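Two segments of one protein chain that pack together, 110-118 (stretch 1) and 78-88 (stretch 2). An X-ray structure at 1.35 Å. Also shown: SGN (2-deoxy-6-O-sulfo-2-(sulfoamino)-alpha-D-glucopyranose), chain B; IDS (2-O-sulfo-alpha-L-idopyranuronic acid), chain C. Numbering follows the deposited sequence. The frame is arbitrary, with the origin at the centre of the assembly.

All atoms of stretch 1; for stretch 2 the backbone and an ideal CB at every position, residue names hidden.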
ATOM      1  N   PRO A 110      -7.124  -6.872  -3.409  1.00 11.64           N
ATOM      2  CA  PRO A 110      -6.911  -5.425  -3.529  1.00 11.61           C
ATOM      3  C   PRO A 110      -6.381  -5.005  -4.909  1.00 11.30           C
ATOM      4  O   PRO A 110      -5.652  -5.804  -5.597  1.00 12.77           O
ATOM      5  CB  PRO A 110      -5.847  -5.149  -2.464  1.00 12.39           C
ATOM      6  CG  PRO A 110      -5.025  -6.432  -2.470  1.00 12.50           C
ATOM      7  CD  PRO A 110      -6.028  -7.553  -2.675  1.00 12.97           C
ATOM      8  N   VAL A 111      -6.670  -3.779  -5.319  1.00 11.22           N
ATOM      9  CA  VAL A 111      -6.031  -3.083  -6.410  1.00 11.44           C
ATOM     10  C   VAL A 111      -5.576  -1.730  -5.891  1.00 11.64           C
ATOM     11  O   VAL A 111      -6.377  -1.035  -5.218  1.00 13.14           O
ATOM     12  CB  VAL A 111      -6.922  -2.960  -7.670  1.00 12.40           C
ATOM     13  CG1 VAL A 111      -6.193  -2.223  -8.801  1.00 12.77           C
ATOM     14  CG2 VAL A 111      -7.424  -4.327  -8.100  1.00 14.06           C
ATOM     15  N   PHE A 112      -4.374  -1.299  -6.203  1.00 11.40           N
ATOM     16  CA  PHE A 112      -3.783  -0.107  -5.678  1.00 11.14           C
ATOM     17  C   PHE A 112      -3.519   0.920  -6.759  1.00 11.02           C
ATOM     18  O   PHE A 112      -3.286   0.574  -7.933  1.00 12.11           O
ATOM     19  CB  PHE A 112      -2.474  -0.454  -4.988  1.00 11.98           C
ATOM     20  CG  PHE A 112      -2.610  -1.424  -3.846  1.00 11.24           C
ATOM     21  CD1 PHE A 112      -2.534  -2.800  -4.079  1.00 11.66           C
ATOM     22  CD2 PHE A 112      -2.699  -0.996  -2.520  1.00 11.77           C
ATOM     23  CE1 PHE A 112      -2.591  -3.701  -3.039  1.00 12.05           C
ATOM     24  CE2 PHE A 112      -2.785  -1.908  -1.476  1.00 12.57           C
ATOM     25  CZ  PHE A 112      -2.677  -3.287  -1.723  1.00 11.20           C
ATOM     26  N   PHE A 113      -3.545   2.186  -6.348  1.00 12.23           N
ATOM     27  CA  PHE A 113      -3.332   3.330  -7.231  1.00 12.41           C
ATOM     28  C   PHE A 113      -2.378   4.320  -6.645  1.00 12.04           C
ATOM     29  O   PHE A 113      -2.390   4.536  -5.445  1.00 13.14           O
ATOM     30  CB  PHE A 113      -4.677   4.039  -7.546  1.00 13.58           C
ATOM     31  CG  PHE A 113      -5.618   3.178  -8.302  1.00 12.55           C
ATOM     32  CD1 PHE A 113      -6.455   2.277  -7.629  1.00 13.70           C
ATOM     33  CD2 PHE A 113      -5.685   3.251  -9.691  1.00 14.60           C
ATOM     34  CE1 PHE A 113      -7.325   1.415  -8.343  1.00 14.36           C
ATOM     35  CE2 PHE A 113      -6.541   2.400 -10.421  1.00 16.02           C
ATOM     36  CZ  PHE A 113      -7.386   1.498  -9.745  1.00 14.40           C
ATOM     37  N   HIS A 114      -1.545   4.919  -7.495  1.00 12.11           N
ATOM     38  CA  HIS A 114      -0.662   6.015  -7.065  1.00 12.28           C
ATOM     39  C   HIS A 114      -0.810   7.154  -8.007  1.00 12.62           C
ATOM     40  O   HIS A 114      -0.615   7.011  -9.226  1.00 14.61           O
ATOM     41  CB  HIS A 114       0.819   5.576  -7.089  1.00 11.89           C
ATOM     42  CG  HIS A 114       1.777   6.710  -6.715  1.00 12.43           C
ATOM     43  ND1 HIS A 114       2.824   7.092  -7.482  1.00 12.80           N
ATOM     44  CD2 HIS A 114       1.763   7.569  -5.614  1.00 13.88           C
ATOM     45  CE1 HIS A 114       3.473   8.112  -6.890  1.00 15.05           C
ATOM     46  NE2 HIS A 114       2.818   8.424  -5.759  1.00 13.84           N
ATOM     47  N   PHE A 115      -1.172   8.325  -7.490  1.00 15.26           N
ATOM     48  CA  PHE A 115      -1.278   9.558  -8.293  1.00 14.45           C
ATOM     49  C   PHE A 115       0.042  10.286  -8.067  1.00 13.59           C
ATOM     50  O   PHE A 115       0.236  10.921  -7.023  1.00 15.33           O
ATOM     51  CB  PHE A 115      -2.509  10.369  -7.915  1.00 15.50           C
ATOM     52  CG  PHE A 115      -2.917  11.433  -8.911  1.00 16.29           C
ATOM     53  CD1 PHE A 115      -2.125  11.816 -10.017  1.00 16.73           C
ATOM     54  CD2 PHE A 115      -4.152  12.057  -8.731  1.00 18.93           C
ATOM     55  CE1 PHE A 115      -2.568  12.793 -10.922  1.00 16.84           C
ATOM     56  CE2 PHE A 115      -4.594  13.038  -9.611  1.00 20.30           C
ATOM     57  CZ  PHE A 115      -3.803  13.399 -10.703  1.00 19.83           C
ATOM     58  N   SER A 116       0.955  10.199  -9.021  1.00 14.86           N
ATOM     59  CA  SER A 116       2.272  10.801  -8.852  1.00 15.17           C
ATOM     60  C   SER A 116       2.229  12.320  -9.063  1.00 15.53           C
ATOM     61  O   SER A 116       1.247  12.851  -9.589  1.00 19.17           O
ATOM     62  CB  SER A 116       3.280  10.170  -9.801  1.00 15.87           C
ATOM     63  OG  SER A 116       4.567  10.523  -9.340  1.00 17.94           O
ATOM     64  N   MET A 117       3.295  13.017  -8.653  1.00 16.61           N
ATOM     65  CA  MET A 117       3.398  14.452  -8.854  1.00 17.46           C
ATOM     66  C   MET A 117       4.840  14.899  -8.686  1.00 16.77           C
ATOM     67  O   MET A 117       5.659  14.186  -8.095  1.00 17.98           O
ATOM     68  CB  MET A 117       2.523  15.207  -7.851  1.00 19.11           C
ATOM     69  CG  MET A 117       3.062  15.235  -6.429  1.00 19.28           C
ATOM     70  SD  MET A 117       1.975  16.086  -5.278  1.00 20.84           S
ATOM     71  CE  MET A 117       2.001  17.754  -5.928  1.00 23.16           C
ATOM     72  N   ILE A 118       5.133  16.089  -9.199  1.00 17.51           N
ATOM     73  CA  ILE A 118       6.333  16.821  -8.819  1.00 20.71           C
ATOM     74  C   ILE A 118       5.925  17.705  -7.632  1.00 19.71           C
ATOM     75  O   ILE A 118       5.066  18.592  -7.757  1.00 22.61           O
ATOM     76  CB  ILE A 118       6.892  17.640  -9.999  1.00 22.52           C
ATOM     77  CG1 ILE A 118       7.180  16.710 -11.178  1.00 24.02           C
ATOM     78  CG2 ILE A 118       8.142  18.411  -9.565  1.00 22.87           C
ATOM     79  CD1 ILE A 118       7.750  17.377 -12.431  1.00 27.17           C
ATOM     80  N   UNK A  78     -13.914  -3.197 -15.423  1.00 14.33           N
ATOM     81  CA  UNK A  78     -13.138  -1.966 -15.564  1.00 15.32           C
ATOM     82  C   UNK A  78     -13.342  -1.117 -14.336  1.00 13.84           C
ATOM     83  O   UNK A  78     -14.498  -0.853 -13.957  1.00 15.78           O
ATOM     84  CB  UNK A  78     -13.533  -1.195 -16.825  1.00 15.32           C
ATOM     85  N   UNK A  79     -12.244  -0.698 -13.723  1.00 13.96           N
ATOM     86  CA  UNK A  79     -12.348   0.131 -12.512  1.00 13.70           C
ATOM     87  C   UNK A  79     -12.144   1.602 -12.883  1.00 15.29           C
ATOM     88  O   UNK A  79     -11.287   1.938 -13.706  1.00 15.43           O
ATOM     89  CB  UNK A  79     -11.325  -0.304 -11.461  1.00 13.70           C
ATOM     90  N   UNK A  80     -12.936   2.485 -12.275  1.00 16.14           N
ATOM     91  CA  UNK A  80     -12.729   3.923 -12.392  1.00 15.93           C
ATOM     92  C   UNK A  80     -12.593   4.523 -10.998  1.00 14.92           C
ATOM     93  O   UNK A  80     -13.408   4.248 -10.115  1.00 17.94           O
ATOM     94  CB  UNK A  80     -13.877   4.583 -13.159  1.00 15.93           C
ATOM     95  N   UNK A  81     -11.551   5.335 -10.816  1.00 16.86           N
ATOM     96  CA  UNK A  81     -11.286   6.015  -9.569  1.00 17.78           C
ATOM     97  C   UNK A  81     -11.493   7.510  -9.770  1.00 17.49           C
ATOM     98  O   UNK A  81     -11.094   8.071 -10.781  1.00 18.24           O
ATOM     99  CB  UNK A  81      -9.871   5.715  -9.070  1.00 17.78           C
ATOM    100  N   UNK A  82     -12.094   8.152  -8.764  1.00 17.62           N
ATOM    101  CA  UNK A  82     -12.209   9.615  -8.752  1.00 18.99           C
ATOM    102  C   UNK A  82     -11.769  10.165  -7.399  1.00 17.08           C
ATOM    103  O   UNK A  82     -11.836   9.461  -6.380  1.00 18.99           O
ATOM    104  CB  UNK A  82     -13.643  10.049  -9.061  1.00 18.99           C
ATOM    105  N   UNK A  83     -11.298  11.408  -7.391  1.00 18.31           N
ATOM    106  CA  UNK A  83     -11.061  12.145  -6.126  1.00 17.74           C
ATOM    107  C   UNK A  83      -9.710  11.849  -5.455  1.00 17.69           C
ATOM    108  O   UNK A  83      -9.306  12.551  -4.538  1.00 19.83           O
ATOM    109  CB  UNK A  83     -12.179  11.816  -5.135  1.00 17.74           C
ATOM    110  N   UNK A  84      -9.017  10.790  -5.864  1.00 18.00           N
ATOM    111  CA  UNK A  84      -7.687  10.542  -5.315  1.00 17.69           C
ATOM    112  C   UNK A  84      -6.838  11.779  -5.563  1.00 16.76           C
ATOM    113  O   UNK A  84      -6.780  12.255  -6.693  1.00 20.16           O
ATOM    114  CB  UNK A  84      -7.046   9.299  -5.935  1.00 17.69           C
ATOM    115  N   UNK A  85      -6.121  12.243  -4.532  1.00 17.22           N
ATOM    116  CA  UNK A  85      -5.299  13.459  -4.643  1.00 18.46           C
ATOM    117  C   UNK A  85      -3.889  13.205  -5.147  1.00 16.49           C
ATOM    118  O   UNK A  85      -3.268  12.160  -4.869  1.00 16.75           O
ATOM    119  CB  UNK A  85      -5.219  14.153  -3.282  1.00 18.46           C
ATOM    120  N   UNK A  86      -3.361  14.167  -5.874  1.00 18.71           N
ATOM    121  CA  UNK A  86      -1.990  14.088  -6.352  1.00 17.55           C
ATOM    122  C   UNK A  86      -1.023  13.910  -5.191  1.00 16.15           C
ATOM    123  O   UNK A  86      -1.209  14.497  -4.117  1.00 18.16           O
ATOM    124  CB  UNK A  86      -1.630  15.339  -7.156  1.00 17.55           C
ATOM    125  N   UNK A  87      -0.066  13.016  -5.373  1.00 15.38           N
ATOM    126  CA  UNK A  87       0.920  12.687  -4.341  1.00 17.11           C
ATOM    127  C   UNK A  87       0.492  11.593  -3.383  1.00 15.02           C
ATOM    128  O   UNK A  87       1.238  11.254  -2.465  1.00 16.31           O
ATOM    129  CB  UNK A  87       1.249  13.944  -3.533  1.00 17.11           C
ATOM    130  N   UNK A  88      -0.703  11.035  -3.591  1.00 14.52           N
ATOM    131  CA  UNK A  88      -1.277  10.020  -2.684  1.00 15.40           C
ATOM    132  C   UNK A  88      -1.496   8.674  -3.388  1.00 14.22           C
ATOM    133  O   UNK A  88      -1.662   8.644  -4.613  1.00 13.24           O
ATOM    134  CB  UNK A  88      -2.605  10.520  -2.112  1.00 15.40           C
TER
HETATM  135  C1  SGN B   5      -6.332  16.429   4.266  1.00 20.31           C
HETATM  136  C2  SGN B   5      -5.841  16.449   2.814  1.00 20.62           C
HETATM  137  C3  SGN B   5      -5.502  17.860   2.371  1.00 22.81           C
HETATM  138  C4  SGN B   5      -6.710  18.760   2.618  1.00 18.92           C
HETATM  139  C5  SGN B   5      -7.211  18.662   4.081  1.00 19.45           C
HETATM  140  C6  SGN B   5      -8.525  19.347   4.310  1.00 20.05           C
HETATM  141  N2  SGN B   5      -4.671  15.622   2.648  1.00 20.97           N
HETATM  142  O3  SGN B   5      -5.271  17.838   0.959  1.00 25.46           O
HETATM  143  O4  SGN B   5      -6.363  20.149   2.489  1.00 21.81           O
HETATM  144  O5  SGN B   5      -7.463  17.276   4.408  1.00 20.15           O
HETATM  145  O6  SGN B   5      -9.481  18.855   3.362  1.00 20.28           O
HETATM  146  S1  SGN B   5      -4.756  14.032   2.473  1.00 28.28           S
HETATM  147  O1S SGN B   5      -4.967  13.463   3.773  1.00 41.61           O
HETATM  148  O2S SGN B   5      -5.855  13.832   1.572  1.00 34.60           O
HETATM  149  O3S SGN B   5      -3.318  13.550   1.945  1.00 28.96           O
HETATM  150  S2  SGN B   5     -10.813  19.674   3.244  1.00 23.21           S
HETATM  151  O4S SGN B   5     -10.590  21.085   2.863  1.00 26.71           O
HETATM  152  O5S SGN B   5     -11.453  19.716   4.710  1.00 27.19           O
HETATM  153  O6S SGN B   5     -11.611  18.907   2.315  1.00 29.94           O
HETATM  154  C1  IDS C   6      -7.136  20.833   1.486  1.00 22.91           C
HETATM  155  C2  IDS C   6      -6.819  22.288   1.710  1.00 23.44           C
HETATM  156  C3  IDS C   6      -5.384  22.671   1.367  1.00 24.95           C
HETATM  157  C4  IDS C   6      -4.803  21.990   0.121  1.00 29.71           C
HETATM  158  C5  IDS C   6      -5.370  20.597  -0.124  1.00 31.41           C
HETATM  159  C6  IDS C   6      -5.080  20.014  -1.497  1.00 35.62           C
HETATM  160  O2  IDS C   6      -7.707  23.059   0.883  1.00 26.17           O
HETATM  161  O3  IDS C   6      -4.542  22.436   2.507  1.00 31.73           O
HETATM  162  O5  IDS C   6      -6.768  20.495   0.137  1.00 24.82           O
HETATM  163  O6A IDS C   6      -6.028  19.482  -2.125  1.00 40.28           O
HETATM  164  O6B IDS C   6      -3.919  20.070  -1.968  1.00 42.24           O
HETATM  165  S   IDS C   6      -8.317  24.415   1.280  1.00 26.64           S
HETATM  166  O1S IDS C   6      -9.351  24.084   2.267  1.00 33.80           O
HETATM  167  O2S IDS C   6      -7.230  25.210   1.909  1.00 34.69           O
HETATM  168  O3S IDS C   6      -8.827  25.109   0.077  1.00 36.62           O

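Position 78 has nothing of stretch 1 within 5.5 Å of its ideal CB. Many residues would suit; it is Gln78.

Position 79 lies in a strand, and its CB points toward stretch 1. The ideal CB is 4.7 Å from Phe113 CZ, with Val111 nearby. An apolar side chain of middle size fits, such as valine, isoleucine or leucine. It is Ile79. Its CG2 is 4.0 Å from Phe113 CZ, and its CD1 is 4.1 Å from Val111 CG2.

Position 80 points away, as expected in a strand. Stretch 1 sets no demand. It is Thr80.

Position 81 turns toward stretch 1 again, its ideal CB 4.9 Å from Phe113 CE2. A branched or long aliphatic residue could cover the ring. It is Ile81. Its CG1 lies over one face of Phe113, 3.6 Å from the ring centroid, in a CH-pi contact.

Position 82 is out of reach of stretch 1, so many side chains would suit; it is Thr82. Position 83 has phi 84°, which favours glycine; it is Gly83.

Position 84 points toward stretch 1, between Phe113 and Phe115. The ideal CB is 4.9 Å from Phe115 CD2. Leucine, isoleucine or methionine would suit. It is Leu84. Its CD2 is 3.9 Å from Phe113 CB and 4.0 Å from Phe115 CB, so one methyl touches both.

Position 85 points away from stretch 1, toward the sulfated sugars. A basic residue is attractive there. It is Lys85. Its NZ donates hydrogen bonds to IDS O6A and SGN O3, each at 2.9 Å, and a weak one to IDS O5.

Position 86 points sideways. Its ideal CB is 4.4 Å from Phe115 CD2, 4.1 Å from Met117 SD and 4.5 Å from Ser116 O. A flexible chain with an apolar stem and a polar end suits, such as glutamine, glutamate or lysine. It is Gln86. Its CG sits over one face of Phe115, 3.8 Å from the ring centroid. Its NE2 donates to water 1, which donates to Ser116 O.

Position 87 has phi 88° in a type II turn. An ideal CB would clash with Met117 SD at 2.9 Å and jam against the preceding carbonyl. Only glycine fits well. It is Gly87. Its N donates to Phe115 O at 2.7 Å.

Position 88 points away from stretch 1. An SGN sulfate lies near, so a polar or basic side chain would suit. It is Gln88. Its O accepts from Phe115 N at 2.9 Å. Its CD is 3.3 Å from SGN O3S.

Stretch 2 (78-88) QITITGLKQGQ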
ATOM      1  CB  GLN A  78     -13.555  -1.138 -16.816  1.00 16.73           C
ATOM      2  CG  GLN A  78     -12.668   0.095 -17.019  1.00 18.46           C
ATOM      3  CD  GLN A  78     -12.633   0.659 -18.456  1.00 26.25           C
ATOM      4  OE1 GLN A  78     -13.659   0.905 -19.043  1.00 22.80           O
ATOM      5  NE2 GLN A  78     -11.421   0.898 -18.999  1.00 28.24           N
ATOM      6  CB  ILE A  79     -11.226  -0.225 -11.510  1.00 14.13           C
ATOM      7  CG1 ILE A  79     -11.257  -1.719 -11.167  1.00 15.27           C
ATOM      8  CG2 ILE A  79     -11.242   0.655 -10.274  1.00 16.26           C
ATOM      9  CD1 ILE A  79     -10.022  -2.195 -10.432  1.00 15.11           C
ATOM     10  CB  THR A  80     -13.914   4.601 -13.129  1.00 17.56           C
ATOM     11  OG1 THR A  80     -14.006   4.023 -14.424  1.00 18.79           O
ATOM     12  CG2 THR A  80     -13.680   6.091 -13.252  1.00 19.22           C
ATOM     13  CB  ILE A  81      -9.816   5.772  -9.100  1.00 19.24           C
ATOM     14  CG1 ILE A  81      -9.532   4.299  -9.004  1.00 21.55           C
ATOM     15  CG2 ILE A  81      -9.613   6.420  -7.737  1.00 21.83           C
ATOM     16  CD1 ILE A  81     -10.188   3.638  -7.822  1.00 25.50           C
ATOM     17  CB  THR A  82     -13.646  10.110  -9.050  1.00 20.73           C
ATOM     18  OG1 THR A  82     -14.532   9.617  -8.043  1.00 23.12           O
ATOM     19  CG2 THR A  82     -14.098   9.639 -10.425  1.00 21.12           C
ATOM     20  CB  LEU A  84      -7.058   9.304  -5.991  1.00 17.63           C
ATOM     21  CG  LEU A  84      -5.614   8.898  -5.634  1.00 17.47           C
ATOM     22  CD1 LEU A  84      -5.531   8.580  -4.148  1.00 18.37           C
ATOM     23  CD2 LEU A  84      -5.197   7.707  -6.482  1.00 18.62           C
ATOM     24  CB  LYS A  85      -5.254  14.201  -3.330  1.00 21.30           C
ATOM     25  CG  LYS A  85      -6.625  14.747  -3.015  1.00 24.81           C
ATOM     26  CD  LYS A  85      -6.519  15.922  -2.067  1.00 28.90           C
ATOM     27  CE  LYS A  85      -7.860  16.599  -1.820  1.00 31.15           C
ATOM     28  NZ  LYS A  85      -7.667  17.540  -0.692  1.00 34.58           N
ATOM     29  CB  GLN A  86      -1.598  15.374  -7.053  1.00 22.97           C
ATOM     30  CG  GLN A  86      -2.339  15.720  -8.308  1.00 28.16           C
ATOM     31  CD  GLN A  86      -1.894  17.087  -8.785  1.00 33.47           C
ATOM     32  OE1 GLN A  86      -2.596  18.083  -8.614  1.00 49.00           O
ATOM     33  NE2 GLN A  86      -0.706  17.149  -9.321  1.00 27.31           N
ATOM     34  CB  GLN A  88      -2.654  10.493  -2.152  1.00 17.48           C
ATOM     35  CG  GLN A  88      -2.610  11.716  -1.255  1.00 20.96           C
ATOM     36  CD  GLN A  88      -1.978  11.275   0.038  1.00 27.08           C
ATOM     37  OE1 GLN A  88      -2.422  10.300   0.683  1.00 28.32           O
ATOM     38  NE2 GLN A  88      -0.905  11.916   0.384  1.00 24.36           N
TER
HETATM   39  O   HOH W   1       0.299  15.200 -10.786  1.00 23.96           O
HETATM   40  O   HOH W   2       3.494  10.261  -3.794  1.00 18.76           O
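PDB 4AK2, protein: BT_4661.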